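Local coordinates for protein molybdopterin biosynthesis enzyme, MoaB (Thermus thermophilus, PDB 3MCH) that probably binds molybdopterin and takes part in the biosynthesis of the molybdenum cofactor, as a member of the MogA/MoaB family, at residues Ala58-Asn69 with Arg120-Gly130; Thr72-Glu82 with Ala110-Gly118. All coordinates share one frame; numbering follows the deposited sequence.

Interaction 1 (Ala58-Asn69 with Arg120-Gly130); sequences ADREGLDLILTN and RGRTLILNLPG
Arg-120 grips Asp-59 side-on, NE to OD1 at 2.9 Å and NH2 to OD2 at 2.8 Å. With CG anti to the backbone N (chi1 -177°) and the chain extended to NE, the arginine reaches helix 47-60 and meets the aspartate at about a right angle, the two flat groups turned 30° apart. A lysine in its place would probably lose the two-pronged grip, leaving one carboxylate oxygen without its mate and Leu-87 O without the NH1 bond. Thr-123 suits the strand's entrance because it has two different branches: OG1 donates to Leu-63 O (2.6 Å), almost in line with the carbonyl, while CG2 presses tightly on Ile-66 CD1 (3.5 Å). Farther along, branched aliphatic residues lie side by side: Ile-66 with Ile-125 on one face, Leu-65 with Leu-124 and Leu-67 with Leu-126 on the other, which helices 146-154, 132-142 and 21-30 cover. Near the far end Asn-127 ND2 donates to Thr-68 OG1 at 2.9 Å, and Thr-84 OG1 is a second partner of ND2. Five backbone bonds, beginning with Leu-124 N to Asp-64 O, join strands 65-69 and 123-128 in parallel, as central neighbours in the sheet of an alpha/beta, probably molybdopterin-binding fold.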
ATOM      1  N   ALA B  58      21.043  -7.063  11.144  1.00 20.99           N
ATOM      2  CA  ALA B  58      20.683  -5.698  11.480  1.00 22.38           C
ATOM      3  C   ALA B  58      21.244  -5.281  12.830  1.00 23.78           C
ATOM      4  O   ALA B  58      21.977  -4.302  12.931  1.00 23.36           O
ATOM      5  CB  ALA B  58      19.164  -5.544  11.481  1.00 21.43           C
ATOM      6  N   ASP B  59      20.901  -6.045  13.860  1.00 25.07           N
ATOM      7  CA  ASP B  59      21.317  -5.737  15.224  1.00 27.35           C
ATOM      8  C   ASP B  59      22.801  -5.877  15.539  1.00 28.84           C
ATOM      9  O   ASP B  59      23.379  -5.006  16.194  1.00 31.02           O
ATOM     10  CB  ASP B  59      20.516  -6.586  16.214  1.00 27.31           C
ATOM     11  CG  ASP B  59      19.020  -6.347  16.110  1.00 30.00           C
ATOM     12  OD1 ASP B  59      18.603  -5.475  15.315  1.00 28.36           O
ATOM     13  OD2 ASP B  59      18.261  -7.033  16.826  1.00 29.74           O
ATOM     14  N   ARG B  60      23.426  -6.957  15.088  1.00 29.61           N
ATOM     15  CA  ARG B  60      24.839  -7.155  15.388  1.00 31.24           C
ATOM     16  C   ARG B  60      25.818  -6.751  14.295  1.00 30.25           C
ATOM     17  O   ARG B  60      26.769  -6.017  14.561  1.00 30.67           O
ATOM     18  CB  ARG B  60      25.097  -8.608  15.784  1.00 32.44           C
ATOM     19  CG  ARG B  60      26.505  -8.836  16.301  1.00 37.35           C
ATOM     20  CD  ARG B  60      26.613 -10.160  17.024  1.00 40.93           C
ATOM     21  NE  ARG B  60      26.410 -11.294  16.131  1.00 44.95           N
ATOM     22  CZ  ARG B  60      26.295 -12.549  16.547  1.00 46.32           C
ATOM     23  NH1 ARG B  60      26.114 -13.528  15.670  1.00 47.89           N
ATOM     24  NH2 ARG B  60      26.345 -12.824  17.844  1.00 47.33           N
ATOM     25  N   GLU B  61      25.601  -7.231  13.075  1.00 28.63           N
ATOM     26  CA  GLU B  61      26.499  -6.903  11.969  1.00 27.01           C
ATOM     27  C   GLU B  61      26.366  -5.449  11.525  1.00 25.95           C
ATOM     28  O   GLU B  61      27.300  -4.878  10.962  1.00 26.43           O
ATOM     29  CB  GLU B  61      26.243  -7.828  10.775  1.00 27.98           C
ATOM     30  CG  GLU B  61      26.427  -9.312  11.072  1.00 30.58           C
ATOM     31  CD  GLU B  61      27.743  -9.619  11.766  1.00 33.49           C
ATOM     32  OE1 GLU B  61      28.776  -9.050  11.362  1.00 32.56           O
ATOM     33  OE2 GLU B  61      27.748 -10.438  12.710  1.00 34.70           O
ATOM     34  N   GLY B  62      25.197  -4.863  11.764  1.00 22.83           N
ATOM     35  CA  GLY B  62      24.970  -3.476  11.401  1.00 21.69           C
ATOM     36  C   GLY B  62      24.907  -3.190   9.913  1.00 18.38           C
ATOM     37  O   GLY B  62      25.309  -2.113   9.471  1.00 18.57           O
ATOM     38  N   LEU B  63      24.405  -4.140   9.132  1.00 17.31           N
ATOM     39  CA  LEU B  63      24.313  -3.918   7.694  1.00 14.59           C
ATOM     40  C   LEU B  63      23.366  -2.757   7.415  1.00 15.40           C
ATOM     41  O   LEU B  63      22.445  -2.489   8.186  1.00 15.76           O
ATOM     42  CB  LEU B  63      23.827  -5.181   6.979  1.00 14.57           C
ATOM     43  CG  LEU B  63      24.739  -6.408   7.105  1.00 15.29           C
ATOM     44  CD1 LEU B  63      24.131  -7.553   6.323  1.00 17.68           C
ATOM     45  CD2 LEU B  63      26.135  -6.093   6.588  1.00 16.92           C
ATOM     46  N   ASP B  64      23.603  -2.070   6.306  1.00 13.79           N
ATOM     47  CA  ASP B  64      22.792  -0.922   5.922  1.00 13.57           C
ATOM     48  C   ASP B  64      21.563  -1.347   5.138  1.00 13.84           C
ATOM     49  O   ASP B  64      20.480  -0.784   5.301  1.00 13.44           O
ATOM     50  CB  ASP B  64      23.628   0.038   5.076  1.00 15.04           C
ATOM     51  CG  ASP B  64      24.882   0.497   5.794  1.00 17.41           C
ATOM     52  OD1 ASP B  64      24.771   0.878   6.981  1.00 18.91           O
ATOM     53  OD2 ASP B  64      25.971   0.482   5.176  1.00 17.85           O
ATOM     54  N   LEU B  65      21.741  -2.352   4.289  1.00 12.14           N
ATOM     55  CA  LEU B  65      20.656  -2.855   3.460  1.00 11.66           C
ATOM     56  C   LEU B  65      20.600  -4.369   3.478  1.00 11.67           C
ATOM     57  O   LEU B  65      21.626  -5.038   3.363  1.00 12.57           O
ATOM     58  CB  LEU B  65      20.847  -2.396   2.006  1.00 11.41           C
ATOM     59  CG  LEU B  65      19.844  -2.930   0.980  1.00 11.73           C
ATOM     60  CD1 LEU B  65      18.482  -2.273   1.193  1.00 11.16           C
ATOM     61  CD2 LEU B  65      20.345  -2.646  -0.436  1.00 10.30           C
ATOM     62  N   ILE B  66      19.400  -4.911   3.638  1.00 11.04           N
ATOM     63  CA  ILE B  66      19.235  -6.351   3.586  1.00 12.62           C
ATOM     64  C   ILE B  66      18.229  -6.643   2.490  1.00 13.72           C
ATOM     65  O   ILE B  66      17.092  -6.172   2.535  1.00 13.82           O
ATOM     66  CB  ILE B  66      18.705  -6.950   4.901  1.00 13.08           C
ATOM     67  CG1 ILE B  66      19.734  -6.765   6.013  1.00 15.19           C
ATOM     68  CG2 ILE B  66      18.388  -8.440   4.695  1.00 13.49           C
ATOM     69  CD1 ILE B  66      19.206  -7.004   7.424  1.00 25.29           C
ATOM     70  N   LEU B  67      18.672  -7.390   1.487  1.00 12.26           N
ATOM     71  CA  LEU B  67      17.818  -7.781   0.385  1.00 11.94           C
ATOM     72  C   LEU B  67      17.547  -9.274   0.504  1.00 12.91           C
ATOM     73  O   LEU B  67      18.444 -10.092   0.275  1.00 13.79           O
ATOM     74  CB  LEU B  67      18.499  -7.488  -0.960  1.00 12.07           C
ATOM     75  CG  LEU B  67      18.830  -6.018  -1.246  1.00 10.41           C
ATOM     76  CD1 LEU B  67      19.635  -5.896  -2.539  1.00 11.31           C
ATOM     77  CD2 LEU B  67      17.537  -5.210  -1.354  1.00 10.95           C
ATOM     78  N   THR B  68      16.332  -9.629   0.907  1.00 13.72           N
ATOM     79  CA  THR B  68      15.979 -11.040   0.986  1.00 13.94           C
ATOM     80  C   THR B  68      15.351 -11.312  -0.373  1.00 14.12           C
ATOM     81  O   THR B  68      14.895 -10.384  -1.045  1.00 15.18           O
ATOM     82  CB  THR B  68      14.920 -11.350   2.083  1.00 14.89           C
ATOM     83  OG1 THR B  68      13.642 -10.819   1.697  1.00 14.80           O
ATOM     84  CG2 THR B  68      15.336 -10.765   3.424  1.00 13.78           C
ATOM     85  N   ASN B  69      15.351 -12.567  -0.799  1.00 14.88           N
ATOM     86  CA  ASN B  69      14.717 -12.910  -2.055  1.00 15.52           C
ATOM     87  C   ASN B  69      14.027 -14.253  -1.866  1.00 17.05           C
ATOM     88  O   ASN B  69      14.585 -15.161  -1.245  1.00 18.25           O
ATOM     89  CB  ASN B  69      15.734 -12.953  -3.209  1.00 15.83           C
ATOM     90  CG  ASN B  69      16.699 -14.121  -3.112  1.00 15.38           C
ATOM     91  OD1 ASN B  69      16.348 -15.261  -3.413  1.00 18.90           O
ATOM     92  ND2 ASN B  69      17.925 -13.837  -2.686  1.00 16.67           N
ATOM     93  N   ARG B 120      14.617  -1.548  10.485  1.00 18.05           N
ATOM     94  CA  ARG B 120      14.820  -2.118  11.811  1.00 18.48           C
ATOM     95  C   ARG B 120      16.123  -1.461  12.249  1.00 18.54           C
ATOM     96  O   ARG B 120      17.163  -1.638  11.603  1.00 18.64           O
ATOM     97  CB  ARG B 120      14.985  -3.641  11.783  1.00 19.80           C
ATOM     98  CG  ARG B 120      15.129  -4.224  13.194  1.00 22.72           C
ATOM     99  CD  ARG B 120      15.502  -5.700  13.206  1.00 23.49           C
ATOM    100  NE  ARG B 120      15.882  -6.136  14.549  1.00 25.21           N
ATOM    101  CZ  ARG B 120      15.028  -6.357  15.547  1.00 26.46           C
ATOM    102  NH1 ARG B 120      13.724  -6.196  15.366  1.00 25.49           N
ATOM    103  NH2 ARG B 120      15.484  -6.733  16.738  1.00 26.58           N
ATOM    104  N   GLY B 121      16.069  -0.683  13.325  1.00 18.53           N
ATOM    105  CA  GLY B 121      17.263   0.005  13.785  1.00 18.28           C
ATOM    106  C   GLY B 121      17.727   0.967  12.705  1.00 18.67           C
ATOM    107  O   GLY B 121      17.020   1.913  12.370  1.00 19.15           O
ATOM    108  N   ARG B 122      18.913   0.728  12.154  1.00 18.20           N
ATOM    109  CA  ARG B 122      19.440   1.569  11.089  1.00 19.30           C
ATOM    110  C   ARG B 122      19.694   0.717   9.855  1.00 17.00           C
ATOM    111  O   ARG B 122      20.657   0.937   9.121  1.00 17.78           O
ATOM    112  CB  ARG B 122      20.730   2.253  11.536  1.00 23.12           C
ATOM    113  CG  ARG B 122      20.494   3.504  12.379  1.00 28.39           C
ATOM    114  CD  ARG B 122      21.782   3.966  13.023  1.00 35.40           C
ATOM    115  NE  ARG B 122      22.182   3.065  14.099  1.00 41.39           N
ATOM    116  CZ  ARG B 122      23.430   2.665  14.318  1.00 43.79           C
ATOM    117  NH1 ARG B 122      23.695   1.844  15.325  1.00 45.73           N
ATOM    118  NH2 ARG B 122      24.409   3.074  13.520  1.00 45.41           N
ATOM    119  N   THR B 123      18.814  -0.254   9.638  1.00 16.96           N
ATOM    120  CA  THR B 123      18.925  -1.163   8.504  1.00 15.45           C
ATOM    121  C   THR B 123      17.643  -1.184   7.680  1.00 14.91           C
ATOM    122  O   THR B 123      16.548  -1.359   8.216  1.00 13.64           O
ATOM    123  CB  THR B 123      19.219  -2.604   8.977  1.00 18.29           C
ATOM    124  OG1 THR B 123      20.404  -2.605   9.782  1.00 16.68           O
ATOM    125  CG2 THR B 123      19.417  -3.536   7.781  1.00 18.27           C
ATOM    126  N   LEU B 124      17.785  -0.992   6.370  1.00 12.98           N
ATOM    127  CA  LEU B 124      16.640  -1.029   5.468  1.00 12.30           C
ATOM    128  C   LEU B 124      16.536  -2.457   4.960  1.00 11.77           C
ATOM    129  O   LEU B 124      17.531  -3.031   4.522  1.00 12.72           O
ATOM    130  CB  LEU B 124      16.855  -0.068   4.293  1.00 13.16           C
ATOM    131  CG  LEU B 124      15.749   0.025   3.243  1.00 13.32           C
ATOM    132  CD1 LEU B 124      14.460   0.556   3.866  1.00 13.26           C
ATOM    133  CD2 LEU B 124      16.220   0.946   2.122  1.00 14.76           C
ATOM    134  N   ILE B 125      15.333  -3.021   5.018  1.00 12.42           N
ATOM    135  CA  ILE B 125      15.102  -4.392   4.589  1.00 11.89           C
ATOM    136  C   ILE B 125      14.024  -4.457   3.516  1.00 12.84           C
ATOM    137  O   ILE B 125      12.923  -3.928   3.697  1.00 12.66           O
ATOM    138  CB  ILE B 125      14.664  -5.282   5.790  1.00 13.56           C
ATOM    139  CG1 ILE B 125      15.680  -5.145   6.925  1.00 14.74           C
ATOM    140  CG2 ILE B 125      14.539  -6.736   5.359  1.00 15.71           C
ATOM    141  CD1 ILE B 125      15.439  -3.960   7.822  1.00 25.29           C
ATOM    142  N   LEU B 126      14.357  -5.089   2.391  1.00 11.11           N
ATOM    143  CA  LEU B 126      13.410  -5.254   1.290  1.00 12.73           C
ATOM    144  C   LEU B 126      13.256  -6.733   0.950  1.00 10.50           C
ATOM    145  O   LEU B 126      14.254  -7.454   0.868  1.00 12.45           O
ATOM    146  CB  LEU B 126      13.897  -4.523   0.030  1.00 13.51           C
ATOM    147  CG  LEU B 126      13.632  -3.021  -0.123  1.00 18.42           C
ATOM    148  CD1 LEU B 126      14.301  -2.239   0.984  1.00 18.97           C
ATOM    149  CD2 LEU B 126      14.147  -2.580  -1.485  1.00 19.58           C
ATOM    150  N   ASN B 127      12.012  -7.171   0.757  1.00 11.92           N
ATOM    151  CA  ASN B 127      11.705  -8.555   0.375  1.00 12.56           C
ATOM    152  C   ASN B 127      11.528  -8.607  -1.143  1.00 13.10           C
ATOM    153  O   ASN B 127      10.484  -8.189  -1.655  1.00 12.81           O
ATOM    154  CB  ASN B 127      10.370  -9.034   0.962  1.00 15.44           C
ATOM    155  CG  ASN B 127      10.378  -9.166   2.469  1.00 14.95           C
ATOM    156  OD1 ASN B 127       9.319  -9.106   3.091  1.00 16.32           O
ATOM    157  ND2 ASN B 127      11.550  -9.375   3.061  1.00 16.04           N
ATOM    158  N   LEU B 128      12.522  -9.123  -1.858  1.00 13.89           N
ATOM    159  CA  LEU B 128      12.439  -9.260  -3.312  1.00 14.02           C
ATOM    160  C   LEU B 128      11.865 -10.637  -3.663  1.00 15.34           C
ATOM    161  O   LEU B 128      11.954 -11.576  -2.869  1.00 15.68           O
ATOM    162  CB  LEU B 128      13.835  -9.159  -3.935  1.00 13.41           C
ATOM    163  CG  LEU B 128      14.632  -7.864  -3.800  1.00 13.18           C
ATOM    164  CD1 LEU B 128      16.078  -8.122  -4.193  1.00 15.07           C
ATOM    165  CD2 LEU B 128      14.015  -6.795  -4.691  1.00 16.21           C
ATOM    166  N   PRO B 129      11.262 -10.772  -4.855  1.00 16.14           N
ATOM    167  CA  PRO B 129      10.700 -12.061  -5.276  1.00 18.17           C
ATOM    168  C   PRO B 129      11.842 -13.075  -5.391  1.00 19.06           C
ATOM    169  O   PRO B 129      13.014 -12.692  -5.383  1.00 19.66           O
ATOM    170  CB  PRO B 129      10.074 -11.735  -6.629  1.00 18.57           C
ATOM    171  CG  PRO B 129       9.673 -10.311  -6.472  1.00 19.51           C
ATOM    172  CD  PRO B 129      10.877  -9.709  -5.796  1.00 17.87           C
ATOM    173  N   GLY B 130      11.499 -14.352  -5.534  1.00 20.86           N
ATOM    174  CA  GLY B 130      12.513 -15.394  -5.599  1.00 22.27           C
ATOM    175  C   GLY B 130      13.163 -15.783  -6.914  1.00 23.91           C
ATOM    176  O   GLY B 130      14.212 -16.430  -6.904  1.00 23.93           O
TER
HETATM  177  O   HOH W   1      20.454  -1.611  12.414  1.00 20.74           O
HETATM  178  O   HOH W   2      23.352   1.152   9.233  1.00 22.32           O
HETATM  179  O   HOH W   3      12.103 -12.081  -0.103  1.00 15.14           O
HETATM  180  O   HOH W   4      15.721 -17.156  -5.168  1.00 41.45           O

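Interaction 2 (Thr72-Glu82 with Ala110-Gly118)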
ATOM      1  N   THR B  72       7.832 -14.840  -1.071  1.00 18.74           N
ATOM      2  CA  THR B  72       6.879 -13.733  -1.057  1.00 20.59           C
ATOM      3  C   THR B  72       5.633 -14.023  -1.888  1.00 23.08           C
ATOM      4  O   THR B  72       4.780 -13.147  -2.060  1.00 22.73           O
ATOM      5  CB  THR B  72       7.512 -12.439  -1.610  1.00 20.79           C
ATOM      6  OG1 THR B  72       7.804 -12.606  -3.003  1.00 21.92           O
ATOM      7  CG2 THR B  72       8.798 -12.111  -0.862  1.00 21.74           C
ATOM      8  N   GLY B  73       5.528 -15.248  -2.393  1.00 24.55           N
ATOM      9  CA  GLY B  73       4.388 -15.621  -3.213  1.00 28.11           C
ATOM     10  C   GLY B  73       3.106 -15.887  -2.447  1.00 30.56           C
ATOM     11  O   GLY B  73       3.021 -15.647  -1.244  1.00 28.55           O
ATOM     12  N   LEU B  74       2.103 -16.393  -3.158  1.00 34.80           N
ATOM     13  CA  LEU B  74       0.806 -16.695  -2.565  1.00 39.14           C
ATOM     14  C   LEU B  74       0.735 -18.091  -1.951  1.00 41.63           C
ATOM     15  O   LEU B  74      -0.270 -18.454  -1.337  1.00 42.78           O
ATOM     16  CB  LEU B  74      -0.295 -16.529  -3.616  1.00 39.86           C
ATOM     17  CG  LEU B  74      -0.836 -15.114  -3.852  1.00 41.20           C
ATOM     18  CD1 LEU B  74       0.290 -14.096  -3.849  1.00 41.28           C
ATOM     19  CD2 LEU B  74      -1.594 -15.082  -5.174  1.00 41.50           C
ATOM     20  N   ALA B  75       1.798 -18.871  -2.116  1.00 43.84           N
ATOM     21  CA  ALA B  75       1.841 -20.221  -1.565  1.00 46.08           C
ATOM     22  C   ALA B  75       1.864 -20.167  -0.042  1.00 47.19           C
ATOM     23  O   ALA B  75       2.528 -19.316   0.551  1.00 48.38           O
ATOM     24  CB  ALA B  75       3.069 -20.961  -2.081  1.00 45.94           C
ATOM     25  N   PRO B  76       1.129 -21.080   0.613  1.00 48.17           N
ATOM     26  CA  PRO B  76       1.058 -21.147   2.076  1.00 48.07           C
ATOM     27  C   PRO B  76       2.418 -21.261   2.762  1.00 47.62           C
ATOM     28  O   PRO B  76       2.545 -20.956   3.948  1.00 47.83           O
ATOM     29  CB  PRO B  76       0.187 -22.377   2.317  1.00 47.96           C
ATOM     30  CG  PRO B  76      -0.740 -22.350   1.146  1.00 48.55           C
ATOM     31  CD  PRO B  76       0.208 -22.058   0.006  1.00 48.49           C
ATOM     32  N   ARG B  77       3.432 -21.697   2.022  1.00 45.81           N
ATOM     33  CA  ARG B  77       4.764 -21.847   2.598  1.00 44.13           C
ATOM     34  C   ARG B  77       5.565 -20.545   2.546  1.00 41.41           C
ATOM     35  O   ARG B  77       6.497 -20.351   3.328  1.00 40.62           O
ATOM     36  CB  ARG B  77       5.531 -22.963   1.884  1.00 45.87           C
ATOM     37  CG  ARG B  77       6.811 -23.377   2.599  1.00 49.14           C
ATOM     38  CD  ARG B  77       6.818 -24.869   2.911  1.00 50.90           C
ATOM     39  NE  ARG B  77       7.984 -25.257   3.704  1.00 53.20           N
ATOM     40  CZ  ARG B  77       8.211 -24.850   4.950  1.00 54.12           C
ATOM     41  NH1 ARG B  77       7.351 -24.040   5.554  1.00 55.34           N
ATOM     42  NH2 ARG B  77       9.300 -25.251   5.594  1.00 55.16           N
ATOM     43  N   ASP B  78       5.197 -19.656   1.626  1.00 38.30           N
ATOM     44  CA  ASP B  78       5.880 -18.369   1.490  1.00 33.89           C
ATOM     45  C   ASP B  78       5.497 -17.457   2.649  1.00 31.03           C
ATOM     46  O   ASP B  78       4.438 -16.830   2.626  1.00 31.45           O
ATOM     47  CB  ASP B  78       5.492 -17.691   0.175  1.00 34.23           C
ATOM     48  CG  ASP B  78       5.799 -18.545  -1.037  1.00 35.75           C
ATOM     49  OD1 ASP B  78       6.923 -19.076  -1.123  1.00 34.91           O
ATOM     50  OD2 ASP B  78       4.917 -18.677  -1.909  1.00 37.07           O
ATOM     51  N   ARG B  79       6.360 -17.377   3.655  1.00 26.48           N
ATOM     52  CA  ARG B  79       6.080 -16.542   4.816  1.00 25.58           C
ATOM     53  C   ARG B  79       7.169 -15.514   5.100  1.00 22.29           C
ATOM     54  O   ARG B  79       7.266 -14.986   6.210  1.00 22.54           O
ATOM     55  CB  ARG B  79       5.856 -17.426   6.047  1.00 28.19           C
ATOM     56  CG  ARG B  79       4.579 -18.252   5.964  1.00 31.70           C
ATOM     57  CD  ARG B  79       4.415 -19.186   7.158  1.00 35.33           C
ATOM     58  NE  ARG B  79       5.355 -20.301   7.117  1.00 38.90           N
ATOM     59  CZ  ARG B  79       5.361 -21.310   7.983  1.00 40.37           C
ATOM     60  NH1 ARG B  79       4.476 -21.351   8.972  1.00 42.69           N
ATOM     61  NH2 ARG B  79       6.251 -22.286   7.858  1.00 40.53           N
ATOM     62  N   THR B  80       7.983 -15.219   4.093  1.00 20.12           N
ATOM     63  CA  THR B  80       9.056 -14.245   4.261  1.00 19.09           C
ATOM     64  C   THR B  80       8.517 -12.872   4.663  1.00 18.47           C
ATOM     65  O   THR B  80       9.111 -12.193   5.498  1.00 18.85           O
ATOM     66  CB  THR B  80       9.893 -14.114   2.970  1.00 19.67           C
ATOM     67  OG1 THR B  80      10.490 -15.381   2.669  1.00 22.59           O
ATOM     68  CG2 THR B  80      11.004 -13.077   3.148  1.00 19.49           C
ATOM     69  N   PRO B  81       7.386 -12.442   4.072  1.00 18.32           N
ATOM     70  CA  PRO B  81       6.840 -11.128   4.439  1.00 18.57           C
ATOM     71  C   PRO B  81       6.409 -11.078   5.900  1.00 18.81           C
ATOM     72  O   PRO B  81       6.706 -10.120   6.609  1.00 18.95           O
ATOM     73  CB  PRO B  81       5.658 -10.961   3.483  1.00 18.76           C
ATOM     74  CG  PRO B  81       6.089 -11.733   2.283  1.00 18.17           C
ATOM     75  CD  PRO B  81       6.661 -12.991   2.914  1.00 18.26           C
ATOM     76  N   GLU B  82       5.703 -12.115   6.345  1.00 21.63           N
ATOM     77  CA  GLU B  82       5.248 -12.174   7.731  1.00 23.49           C
ATOM     78  C   GLU B  82       6.425 -12.183   8.693  1.00 21.82           C
ATOM     79  O   GLU B  82       6.421 -11.472   9.695  1.00 23.99           O
ATOM     80  CB  GLU B  82       4.393 -13.424   7.975  1.00 24.64           C
ATOM     81  CG  GLU B  82       3.032 -13.400   7.302  1.00 28.98           C
ATOM     82  CD  GLU B  82       3.031 -14.076   5.946  1.00 30.54           C
ATOM     83  OE1 GLU B  82       3.876 -13.724   5.097  1.00 30.48           O
ATOM     84  OE2 GLU B  82       2.176 -14.962   5.731  1.00 32.44           O
ATOM     85  N   ALA B 110       4.183  -9.523 -11.403  1.00 24.34           N
ATOM     86  CA  ALA B 110       4.951  -8.919 -10.317  1.00 23.51           C
ATOM     87  C   ALA B 110       4.043  -8.365  -9.220  1.00 22.92           C
ATOM     88  O   ALA B 110       4.475  -8.169  -8.086  1.00 22.91           O
ATOM     89  CB  ALA B 110       5.850  -7.808 -10.866  1.00 23.34           C
ATOM     90  N   ALA B 111       2.782  -8.130  -9.556  1.00 22.48           N
ATOM     91  CA  ALA B 111       1.823  -7.595  -8.592  1.00 22.37           C
ATOM     92  C   ALA B 111       1.439  -8.585  -7.496  1.00 23.15           C
ATOM     93  O   ALA B 111       0.874  -8.194  -6.475  1.00 24.28           O
ATOM     94  CB  ALA B 111       0.567  -7.119  -9.321  1.00 24.74           C
ATOM     95  N   LEU B 112       1.742  -9.863  -7.696  1.00 22.03           N
ATOM     96  CA  LEU B 112       1.384 -10.878  -6.713  1.00 22.95           C
ATOM     97  C   LEU B 112       2.353 -11.021  -5.544  1.00 23.73           C
ATOM     98  O   LEU B 112       2.087 -11.770  -4.605  1.00 26.01           O
ATOM     99  CB  LEU B 112       1.206 -12.235  -7.401  1.00 23.59           C
ATOM    100  CG  LEU B 112       0.088 -12.287  -8.447  1.00 23.27           C
ATOM    101  CD1 LEU B 112      -0.007 -13.692  -9.008  1.00 23.46           C
ATOM    102  CD2 LEU B 112      -1.236 -11.877  -7.818  1.00 24.10           C
ATOM    103  N   SER B 113       3.474 -10.308  -5.596  1.00 21.78           N
ATOM    104  CA  SER B 113       4.448 -10.381  -4.514  1.00 19.20           C
ATOM    105  C   SER B 113       3.926  -9.697  -3.258  1.00 17.37           C
ATOM    106  O   SER B 113       3.445  -8.568  -3.313  1.00 18.14           O
ATOM    107  CB  SER B 113       5.763  -9.720  -4.934  1.00 19.23           C
ATOM    108  OG  SER B 113       6.708  -9.802  -3.889  1.00 19.64           O
ATOM    109  N   ARG B 114       4.037 -10.385  -2.126  1.00 17.27           N
ATOM    110  CA  ARG B 114       3.589  -9.851  -0.853  1.00 16.89           C
ATOM    111  C   ARG B 114       4.783  -9.301  -0.079  1.00 14.94           C
ATOM    112  O   ARG B 114       4.675  -8.985   1.102  1.00 15.94           O
ATOM    113  CB  ARG B 114       2.906 -10.951  -0.033  1.00 18.21           C
ATOM    114  CG  ARG B 114       1.760 -11.641  -0.759  1.00 21.89           C
ATOM    115  CD  ARG B 114       1.112 -12.702   0.124  1.00 23.10           C
ATOM    116  NE  ARG B 114       0.634 -12.128   1.376  1.00 24.83           N
ATOM    117  CZ  ARG B 114       1.283 -12.193   2.535  1.00 25.51           C
ATOM    118  NH1 ARG B 114       2.449 -12.819   2.617  1.00 24.86           N
ATOM    119  NH2 ARG B 114       0.767 -11.615   3.611  1.00 27.53           N
ATOM    120  N   GLY B 115       5.923  -9.191  -0.749  1.00 15.10           N
ATOM    121  CA  GLY B 115       7.111  -8.692  -0.083  1.00 14.37           C
ATOM    122  C   GLY B 115       6.906  -7.325   0.535  1.00 13.87           C
ATOM    123  O   GLY B 115       6.230  -6.471  -0.047  1.00 14.11           O
ATOM    124  N   VAL B 116       7.462  -7.123   1.727  1.00 13.92           N
ATOM    125  CA  VAL B 116       7.353  -5.834   2.399  1.00 14.88           C
ATOM    126  C   VAL B 116       8.707  -5.129   2.376  1.00 15.17           C
ATOM    127  O   VAL B 116       9.712  -5.685   1.913  1.00 14.37           O
ATOM    128  CB  VAL B 116       6.896  -5.983   3.880  1.00 15.97           C
ATOM    129  CG1 VAL B 116       5.543  -6.682   3.941  1.00 15.65           C
ATOM    130  CG2 VAL B 116       7.930  -6.760   4.684  1.00 15.64           C
ATOM    131  N   ALA B 117       8.716  -3.891   2.852  1.00 13.61           N
ATOM    132  CA  ALA B 117       9.929  -3.094   2.940  1.00 13.02           C
ATOM    133  C   ALA B 117       9.820  -2.314   4.237  1.00 12.74           C
ATOM    134  O   ALA B 117       8.742  -1.831   4.587  1.00 13.09           O
ATOM    135  CB  ALA B 117      10.031  -2.137   1.755  1.00 14.50           C
ATOM    136  N   GLY B 118      10.924  -2.198   4.960  1.00 13.27           N
ATOM    137  CA  GLY B 118      10.878  -1.460   6.202  1.00 12.95           C
ATOM    138  C   GLY B 118      12.234  -1.244   6.823  1.00 15.15           C
ATOM    139  O   GLY B 118      13.266  -1.602   6.254  1.00 14.51           O
TER
HETATM  140  O   HOH W   5       4.073 -14.478   0.995  1.00 28.95           O
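Glu-82 OE1 takes a hydrogen bond from Arg-114 NH1 at 3.0 Å, a salt bridge in which the carboxylate oxygen lies near the guanidinium plane while the donor comes from above the carboxylate plane. Only NH1 makes the bond, a one-point grip with the two planes 69° apart; a bend of the arginine chain about CG-CD brings NH1 there. The same NH1 donates to a water that also bonds Gly-73 O and Asp-78 O, tying the guanidinium to the loop backbone. Pro-81, in the first turn of helix 80-85, sets its ring carbons CB and CG against Arg-114 O, CB at 3.2 Å; its compact ring suits this close fit.

Behind the arginine, its backbone N donates to Thr-72 O (2.9 Å, 166° at the hydrogen), in the carbonyl plane. Thr-72 OG1 and Ser-113 OG share a hydrogen bond of 3.1 Å. Ser-113 OG, held anti to the backbone N (chi1 -179°), also accepts from Gly-115 N, closing an ST turn; a short hydroxyl side chain can serve both partners. Leu-74 crosses Leu-112 at about a right angle, CD1 lying 4.1 Å from Leu-112 CB, with Ala-149 and His-148 of the second subunit packed on them.

Arg-114 NE donates to Glu-91 O of that second subunit, and Arg-90 of the same neighbour bonds Leu-74 O. The chemistry therefore implies a charged side chain divided between two tasks: Arg-114 pairs with Glu-82 inside its own chain and joins the loops to the subunit interface, where the nearby carboxylate would probably offset part of its positive charge.

In the fold
The two contacts have centres about 16 Å apart, and both reach one mixed sheet. Along the chain interaction 2 is nested within interaction 1: strand 65-69 runs into the 72-82 loop and helix 80-85, while 110-118 leads through strand 117-120 into strand 123-128. Strand 123-128 is their common element, parallel to 65-69 on one flank and antiparallel to 117-120 on the other. The segments meet directly where Ile-125 N lies 2.8 Å from Gly-118 O and Asn-127 N 3.0 Å from Val-116 O, both probable hydrogen bonds. Interaction 1 thus lies in the buried centre of the fold, and interaction 2 carries that framework outward to the second subunit.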